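Long-range contacts in probable porin (Pseudomonas aeruginosa, PDB 4FSP), which probably forms a water-filled beta-barrel channel that lets small solutes cross the outer membrane: residues A192-D198 and G217-Y223; R264-L270 and L282-R286; F312-S318 and F343-K349. All blocks are in the same frame, centred on the assembly; numbering follows the deposited sequence.

Contact 1 of 3, residues A192-D198 and G217-Y223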
# COMPACT_ATOMS: atom_id res chain seq x y z
N ALA A 192 10.55 1.85 -17.92
CA ALA A 192 10.87 0.50 -18.38
C ALA A 192 9.80 -0.53 -18.01
O ALA A 192 9.18 -0.45 -16.95
CB ALA A 192 12.21 0.09 -17.81
N GLN A 193 9.60 -1.50 -18.90
CA GLN A 193 8.63 -2.57 -18.67
C GLN A 193 9.30 -3.93 -18.66
O GLN A 193 10.36 -4.11 -19.25
CB GLN A 193 7.56 -2.55 -19.76
CG GLN A 193 6.70 -1.31 -19.76
CD GLN A 193 6.60 -0.70 -21.13
OE1 GLN A 193 7.59 -0.63 -21.86
NE2 GLN A 193 5.41 -0.25 -21.49
N ALA A 194 8.67 -4.90 -17.98
CA ALA A 194 9.16 -6.28 -18.01
C ALA A 194 8.05 -7.31 -17.97
O ALA A 194 6.90 -6.99 -17.65
CB ALA A 194 10.15 -6.52 -16.88
N ASP A 195 8.41 -8.56 -18.27
CA ASP A 195 7.45 -9.66 -18.27
C ASP A 195 7.29 -10.26 -16.88
O ASP A 195 6.29 -10.91 -16.60
CB ASP A 195 7.90 -10.77 -19.21
CG ASP A 195 7.95 -10.33 -20.65
OD1 ASP A 195 6.87 -10.18 -21.26
OD2 ASP A 195 9.07 -10.15 -21.17
N ARG A 196 8.29 -10.05 -16.03
CA ARG A 196 8.36 -10.75 -14.76
C ARG A 196 8.81 -9.85 -13.63
O ARG A 196 9.77 -9.09 -13.77
CB ARG A 196 9.34 -11.93 -14.84
CG ARG A 196 9.04 -12.95 -15.91
CD ARG A 196 7.72 -13.65 -15.66
NE ARG A 196 7.57 -14.85 -16.47
CZ ARG A 196 6.92 -14.90 -17.62
NH1 ARG A 196 6.34 -13.81 -18.12
NH2 ARG A 196 6.84 -16.05 -18.28
N PHE A 197 8.13 -9.96 -12.50
CA PHE A 197 8.58 -9.35 -11.27
C PHE A 197 8.74 -10.46 -10.24
O PHE A 197 7.77 -11.14 -9.92
CB PHE A 197 7.58 -8.31 -10.77
CG PHE A 197 8.05 -7.56 -9.55
CD1 PHE A 197 8.90 -6.46 -9.67
CD2 PHE A 197 7.66 -7.95 -8.28
CE1 PHE A 197 9.36 -5.77 -8.55
CE2 PHE A 197 8.10 -7.25 -7.15
CZ PHE A 197 8.95 -6.16 -7.29
N ASP A 198 9.94 -10.64 -9.72
CA ASP A 198 10.19 -11.70 -8.76
C ASP A 198 10.18 -11.14 -7.36
O ASP A 198 10.56 -9.99 -7.14
CB ASP A 198 11.52 -12.36 -9.06
CG ASP A 198 11.58 -12.87 -10.47
OD1 ASP A 198 10.63 -13.56 -10.88
OD2 ASP A 198 12.55 -12.56 -11.19
N GLY A 217 12.89 -7.70 -4.27
CA GLY A 217 12.00 -7.55 -5.39
C GLY A 217 12.80 -7.23 -6.63
O GLY A 217 13.80 -6.51 -6.57
N GLU A 218 12.36 -7.75 -7.77
CA GLU A 218 13.10 -7.51 -9.01
C GLU A 218 12.14 -7.40 -10.17
O GLU A 218 11.44 -8.36 -10.50
CB GLU A 218 14.09 -8.67 -9.25
CG GLU A 218 14.83 -8.59 -10.57
CD GLU A 218 15.83 -9.72 -10.77
OE1 GLU A 218 16.34 -10.26 -9.76
OE2 GLU A 218 16.09 -10.07 -11.94
N LEU A 219 12.09 -6.22 -10.80
CA LEU A 219 11.41 -6.09 -12.08
C LEU A 219 12.45 -6.43 -13.11
O LEU A 219 13.37 -5.65 -13.35
CB LEU A 219 10.92 -4.66 -12.30
CG LEU A 219 10.22 -4.43 -13.65
CD1 LEU A 219 8.90 -5.23 -13.74
CD2 LEU A 219 9.96 -2.94 -13.84
N GLU A 220 12.32 -7.61 -13.72
CA GLU A 220 13.40 -8.17 -14.53
C GLU A 220 13.87 -7.24 -15.64
O GLU A 220 13.07 -6.53 -16.26
CB GLU A 220 13.01 -9.54 -15.09
CG GLU A 220 12.83 -10.59 -14.00
CD GLU A 220 12.69 -12.01 -14.54
OE1 GLU A 220 12.76 -12.21 -15.78
OE2 GLU A 220 12.51 -12.94 -13.73
N GLN A 221 15.19 -7.21 -15.85
CA GLN A 221 15.80 -6.33 -16.84
C GLN A 221 15.62 -4.84 -16.52
O GLN A 221 15.91 -3.99 -17.37
CB GLN A 221 15.29 -6.64 -18.27
CG GLN A 221 15.32 -8.13 -18.66
CD GLN A 221 16.71 -8.74 -18.53
OE1 GLN A 221 17.73 -8.07 -18.74
NE2 GLN A 221 16.76 -10.02 -18.17
N VAL A 222 15.14 -4.53 -15.31
CA VAL A 222 15.02 -3.12 -14.90
C VAL A 222 15.72 -2.77 -13.58
O VAL A 222 16.72 -2.03 -13.59
CB VAL A 222 13.55 -2.63 -14.85
CG1 VAL A 222 13.53 -1.11 -14.75
CG2 VAL A 222 12.80 -3.09 -16.09
N TYR A 223 15.20 -3.25 -12.46
CA TYR A 223 15.85 -3.02 -11.17
C TYR A 223 15.58 -4.14 -10.18
O TYR A 223 14.59 -4.87 -10.31
CB TYR A 223 15.40 -1.69 -10.56
CG TYR A 223 14.00 -1.72 -9.99
CD1 TYR A 223 12.91 -1.47 -10.80
CD2 TYR A 223 13.77 -2.01 -8.64
CE1 TYR A 223 11.61 -1.50 -10.30
CE2 TYR A 223 12.47 -2.03 -8.13
CZ TYR A 223 11.39 -1.77 -8.97
OH TYR A 223 10.10 -1.80 -8.49
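Where the antiparallel hairpin of strands 193-205 and 210-219 frays at its open end, three backbone bonds hold it: D198 N to E218 O (2.8 Å), E218 N to D198 O (2.9 Å) and E220 N to R196 O (2.9 Å). The t rotamer of F197 lays its ring over E218 N, with CD1 3.8 Å from L219 CB and CZ 3.9 Å from G217 CA; a beta carbon at G217 would clash with that ring. L219, also t, lies on the same sheet face as F197 and puts CD1 3.6 Å from A194 CB. V222 CG1 meets A192 CB at 3.5 Å. Beside the D198-E218 pair, E220 points toward the other segment; D198 OD2 and E220 OE2, both residues m at chi1, lie 2.6 Å apart, and R164 forms salt bridges to both. A tight turn (V222 N to L219 O, 2.9 Å) leads into strand 223-235 at Y223. The hairpin sits in the barrel wall between strands 158-168 and 223-235, with strand 179-180 against F197 and L219.

Contact 2 of 3, residues R264-L270 and L282-R286; sequences RSFSGSL and LGYQR
F266, in the t rotamer, sets CE2 3.8 Å from CD2 at the ring edge of Y284, also t. The antiparallel hairpin segments 264-270 and 282-286 are fully extended, their axes 4.6 Å apart and at 178°. F266-R286, G268-Y284 and L270-L282 are hydrogen-bonded pairs (CA-CA 5.1, 5.4 and 5.3 Å); S267-Q285 and S269-G283 are non-hydrogen-bonded pairs, each with CA-CA 4.2 Å. Bonds run both ways in every hydrogen-bonded pair: F266 N to R286 O is 2.9 Å, R286 N to F266 O 2.8 Å. A beta carbon on G268 would strike F266 CZ. On the opposite face S267 and Q285, both t at chi1, join OG to OE1 at 2.8 Å; V304 N and N305 N also bind these oxygens, and Q285 NE2 the carbonyls of D311 and F312. Such two-faced strands characterise outer-membrane barrels: F266, Y284, L270 and L282, with R286 at the edge of the patch, on one face, polar groups holding inward-folded loops on the other, consistent with a lipid-facing exterior and hydrophilic interior.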
# COMPACT_ATOMS: atom_id res chain seq x y z
N ARG A 264 19.63 4.48 -2.49
CA ARG A 264 19.69 4.02 -1.12
C ARG A 264 18.75 4.88 -0.33
O ARG A 264 18.91 6.10 -0.26
CB ARG A 264 21.08 4.20 -0.53
CG ARG A 264 22.13 3.37 -1.18
CD ARG A 264 23.08 4.20 -1.99
NE ARG A 264 24.25 3.39 -2.33
CZ ARG A 264 25.19 3.74 -3.18
NH1 ARG A 264 25.12 4.91 -3.80
NH2 ARG A 264 26.19 2.93 -3.42
N SER A 265 17.78 4.23 0.28
CA SER A 265 16.66 4.90 0.88
C SER A 265 16.62 4.63 2.37
O SER A 265 16.80 3.48 2.81
CB SER A 265 15.38 4.36 0.21
OG SER A 265 14.26 4.51 1.07
N PHE A 266 16.40 5.67 3.16
CA PHE A 266 16.01 5.47 4.55
C PHE A 266 14.68 6.15 4.75
O PHE A 266 14.44 7.23 4.22
CB PHE A 266 17.01 6.05 5.57
CG PHE A 266 16.48 6.02 7.00
CD1 PHE A 266 16.66 4.89 7.81
CD2 PHE A 266 15.75 7.08 7.51
CE1 PHE A 266 16.13 4.85 9.12
CE2 PHE A 266 15.22 7.04 8.82
CZ PHE A 266 15.42 5.93 9.62
N SER A 267 13.82 5.53 5.55
CA SER A 267 12.49 6.04 5.81
C SER A 267 12.06 5.43 7.12
O SER A 267 12.03 4.20 7.27
CB SER A 267 11.56 5.59 4.69
OG SER A 267 10.28 6.18 4.82
N GLY A 268 11.74 6.27 8.09
CA GLY A 268 11.40 5.77 9.41
C GLY A 268 10.45 6.67 10.17
O GLY A 268 10.34 7.86 9.88
N SER A 269 9.78 6.10 11.17
CA SER A 269 8.82 6.85 11.96
C SER A 269 8.85 6.47 13.41
O SER A 269 9.23 5.35 13.78
CB SER A 269 7.38 6.62 11.46
OG SER A 269 6.99 5.26 11.65
N LEU A 270 8.38 7.42 14.21
CA LEU A 270 8.24 7.26 15.64
C LEU A 270 6.84 7.76 15.97
O LEU A 270 6.52 8.93 15.70
CB LEU A 270 9.27 8.13 16.35
CG LEU A 270 9.49 7.75 17.80
CD1 LEU A 270 9.87 6.29 17.86
CD2 LEU A 270 10.60 8.62 18.37
N LEU A 282 6.28 11.34 14.10
CA LEU A 282 7.42 12.03 13.56
C LEU A 282 7.97 11.06 12.54
O LEU A 282 8.16 9.87 12.85
CB LEU A 282 8.45 12.25 14.67
CG LEU A 282 9.79 12.87 14.30
CD1 LEU A 282 9.57 14.25 13.73
CD2 LEU A 282 10.70 12.94 15.52
N GLY A 283 8.20 11.55 11.33
CA GLY A 283 8.73 10.69 10.28
C GLY A 283 9.95 11.36 9.69
O GLY A 283 10.04 12.60 9.67
N TYR A 284 10.90 10.55 9.22
CA TYR A 284 12.08 11.09 8.57
C TYR A 284 12.49 10.20 7.43
O TYR A 284 12.38 8.98 7.50
CB TYR A 284 13.25 11.24 9.56
CG TYR A 284 14.53 11.69 8.90
CD1 TYR A 284 14.74 13.02 8.55
CD2 TYR A 284 15.53 10.78 8.59
CE1 TYR A 284 15.92 13.42 7.92
CE2 TYR A 284 16.71 11.18 7.98
CZ TYR A 284 16.90 12.49 7.65
OH TYR A 284 18.07 12.88 7.04
N GLN A 285 13.01 10.82 6.37
CA GLN A 285 13.25 10.08 5.14
C GLN A 285 14.38 10.71 4.36
O GLN A 285 14.52 11.94 4.33
CB GLN A 285 11.96 10.06 4.32
CG GLN A 285 12.03 9.37 2.97
CD GLN A 285 10.64 9.07 2.42
OE1 GLN A 285 9.89 8.24 2.98
NE2 GLN A 285 10.28 9.75 1.33
N ARG A 286 15.18 9.87 3.72
CA ARG A 286 16.36 10.34 3.02
C ARG A 286 16.64 9.47 1.82
O ARG A 286 16.63 8.25 1.93
CB ARG A 286 17.57 10.30 3.96
CG ARG A 286 18.88 10.50 3.25
CD ARG A 286 19.53 11.79 3.64
NE ARG A 286 20.85 11.59 4.22
CZ ARG A 286 21.88 12.41 4.03
NH1 ARG A 286 21.75 13.49 3.26
NH2 ARG A 286 23.04 12.14 4.60

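Contact 3 of 3, residues F312-S318 and F343-K349; sequences FAEAGES and FSGHGAK
Segment 343-349 runs as a strand through H346, then continues as loop beside 312-318, itself a loop that enters strand 318-327 at S318; the contact closes the open end of an antiparallel hairpin in the porin barrel. S318 and H346 form one hydrogen-bonded pair (CA-CA 5.5 Å), with S318 N to H346 O and H346 N to S318 O both 2.9 Å. Ahead of it, E314-E317 makes a type II turn closed by E317 N to E314 O (3.2 Å), with G316 at phi/psi 80/-10°. G347, at 74/10°, bends 343-349 so that K349 N reaches A315 O at 2.7 Å. A beta carbon on G316 would clash with G347 O. A water accepts from A315 N (2.8 Å) and lies 2.9 Å from E314 OE1. F312 and F343, both m, lie near parallel but slid apart (planes at 26°, centroids 5.1 Å apart), with F312 CZ 3.2 Å from F343 CB. The extended t,t side chain of E317 brings OE2 3.6 Å from G345 CA. E314 is m,m; its CB touches A348 CB (3.8 Å) and its carboxylate forms a salt bridge with R187. H346 is p, its ring receiving S318 CB over one face, 4.0 Å from the centroid, a CH-pi contact.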
# COMPACT_ATOMS: atom_id res chain seq x y z
N PHE A 312 8.11 12.35 -1.78
CA PHE A 312 9.36 12.89 -1.29
C PHE A 312 10.50 11.93 -1.55
O PHE A 312 11.23 11.56 -0.62
CB PHE A 312 9.22 13.21 0.21
CG PHE A 312 8.18 14.26 0.47
CD1 PHE A 312 6.83 13.92 0.56
CD2 PHE A 312 8.54 15.60 0.56
CE1 PHE A 312 5.87 14.90 0.77
CE2 PHE A 312 7.58 16.59 0.77
CZ PHE A 312 6.24 16.24 0.85
N ALA A 313 10.64 11.53 -2.81
CA ALA A 313 11.57 10.48 -3.19
C ALA A 313 12.41 10.84 -4.41
O ALA A 313 12.79 9.96 -5.18
CB ALA A 313 10.84 9.15 -3.40
N GLU A 314 12.68 12.13 -4.59
CA GLU A 314 13.67 12.58 -5.56
C GLU A 314 15.06 12.17 -5.10
O GLU A 314 15.30 12.00 -3.90
CB GLU A 314 13.64 14.10 -5.71
CG GLU A 314 12.35 14.62 -6.32
CD GLU A 314 12.12 14.09 -7.71
OE1 GLU A 314 13.04 14.20 -8.55
OE2 GLU A 314 11.02 13.54 -7.97
N ALA A 315 15.96 11.99 -6.06
CA ALA A 315 17.36 11.74 -5.75
C ALA A 315 17.85 12.79 -4.74
O ALA A 315 17.55 13.98 -4.88
CB ALA A 315 18.20 11.79 -7.02
N GLY A 316 18.57 12.35 -3.71
CA GLY A 316 19.20 13.28 -2.79
C GLY A 316 18.31 13.90 -1.73
O GLY A 316 18.81 14.53 -0.78
N GLU A 317 17.00 13.70 -1.84
CA GLU A 317 16.06 14.40 -0.97
C GLU A 317 15.90 13.84 0.46
O GLU A 317 15.66 12.64 0.67
CB GLU A 317 14.69 14.50 -1.65
CG GLU A 317 13.67 15.29 -0.84
CD GLU A 317 12.34 15.44 -1.58
OE1 GLU A 317 12.10 14.68 -2.55
OE2 GLU A 317 11.55 16.33 -1.19
N SER A 318 16.03 14.75 1.42
CA SER A 318 15.72 14.50 2.83
C SER A 318 14.37 15.13 3.15
O SER A 318 14.05 16.21 2.64
CB SER A 318 16.76 15.20 3.72
OG SER A 318 18.00 14.54 3.65
N PHE A 343 4.66 17.53 5.68
CA PHE A 343 5.96 17.03 5.24
C PHE A 343 6.74 18.19 4.67
O PHE A 343 6.19 19.02 3.95
CB PHE A 343 5.86 16.04 4.07
CG PHE A 343 4.84 14.95 4.21
CD1 PHE A 343 3.51 15.17 3.85
CD2 PHE A 343 5.22 13.67 4.59
CE1 PHE A 343 2.57 14.14 3.93
CE2 PHE A 343 4.29 12.64 4.68
CZ PHE A 343 2.96 12.88 4.35
N SER A 344 8.04 18.20 4.92
CA SER A 344 8.93 19.20 4.34
C SER A 344 10.19 18.53 3.78
O SER A 344 10.87 17.78 4.48
CB SER A 344 9.31 20.24 5.38
OG SER A 344 10.33 21.09 4.88
N GLY A 345 10.50 18.80 2.51
CA GLY A 345 11.66 18.20 1.88
C GLY A 345 12.69 19.18 1.35
O GLY A 345 12.36 20.29 0.89
N HIS A 346 13.96 18.78 1.40
CA HIS A 346 15.04 19.61 0.86
C HIS A 346 16.15 18.73 0.28
O HIS A 346 16.15 17.51 0.49
CB HIS A 346 15.62 20.50 1.95
CG HIS A 346 16.35 19.76 3.03
ND1 HIS A 346 15.72 19.25 4.15
CD2 HIS A 346 17.66 19.44 3.16
CE1 HIS A 346 16.61 18.66 4.92
NE2 HIS A 346 17.80 18.76 4.35
N GLY A 347 17.08 19.35 -0.44
CA GLY A 347 18.22 18.61 -0.96
C GLY A 347 17.87 17.72 -2.13
O GLY A 347 18.67 16.89 -2.57
N ALA A 348 16.65 17.89 -2.66
CA ALA A 348 16.23 17.13 -3.82
C ALA A 348 17.06 17.51 -5.05
O ALA A 348 17.34 18.70 -5.27
CB ALA A 348 14.77 17.36 -4.10
N LYS A 349 17.43 16.51 -5.84
CA LYS A 349 18.15 16.74 -7.09
C LYS A 349 17.30 16.22 -8.25
O LYS A 349 17.63 15.20 -8.87
CB LYS A 349 19.52 16.05 -7.06
CG LYS A 349 20.50 16.66 -6.05
CD LYS A 349 21.93 16.18 -6.27
CE LYS A 349 22.12 14.70 -5.92
NZ LYS A 349 23.55 14.27 -6.02
O HOH W 1 15.53 12.63 -8.74

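Overall arrangement
All three contacts join sequence-adjacent strands of one barrel sheet or the loops at their ends. Contact 2 lies within the regular wall, yet four of its residues, two leucines and two arginines, are exposed; contacts 1 and 3 sit where hairpins open into loops, contact 3 being the most buried. Contact 2 relies on repeated backbone pairs, whereas contact 1 adds an acidic cluster answered by R164, and contact 3 a type II turn, a glycine with positive phi in each segment and a bound water. Contacts 2 and 3, centres about 11 Å apart, share the boundary between strands 278-288 and 318-327; Q285 NE2 lies 2.8 Å from F312 O. Contact 1 stands apart, its centre about 25 Å from contact 3's.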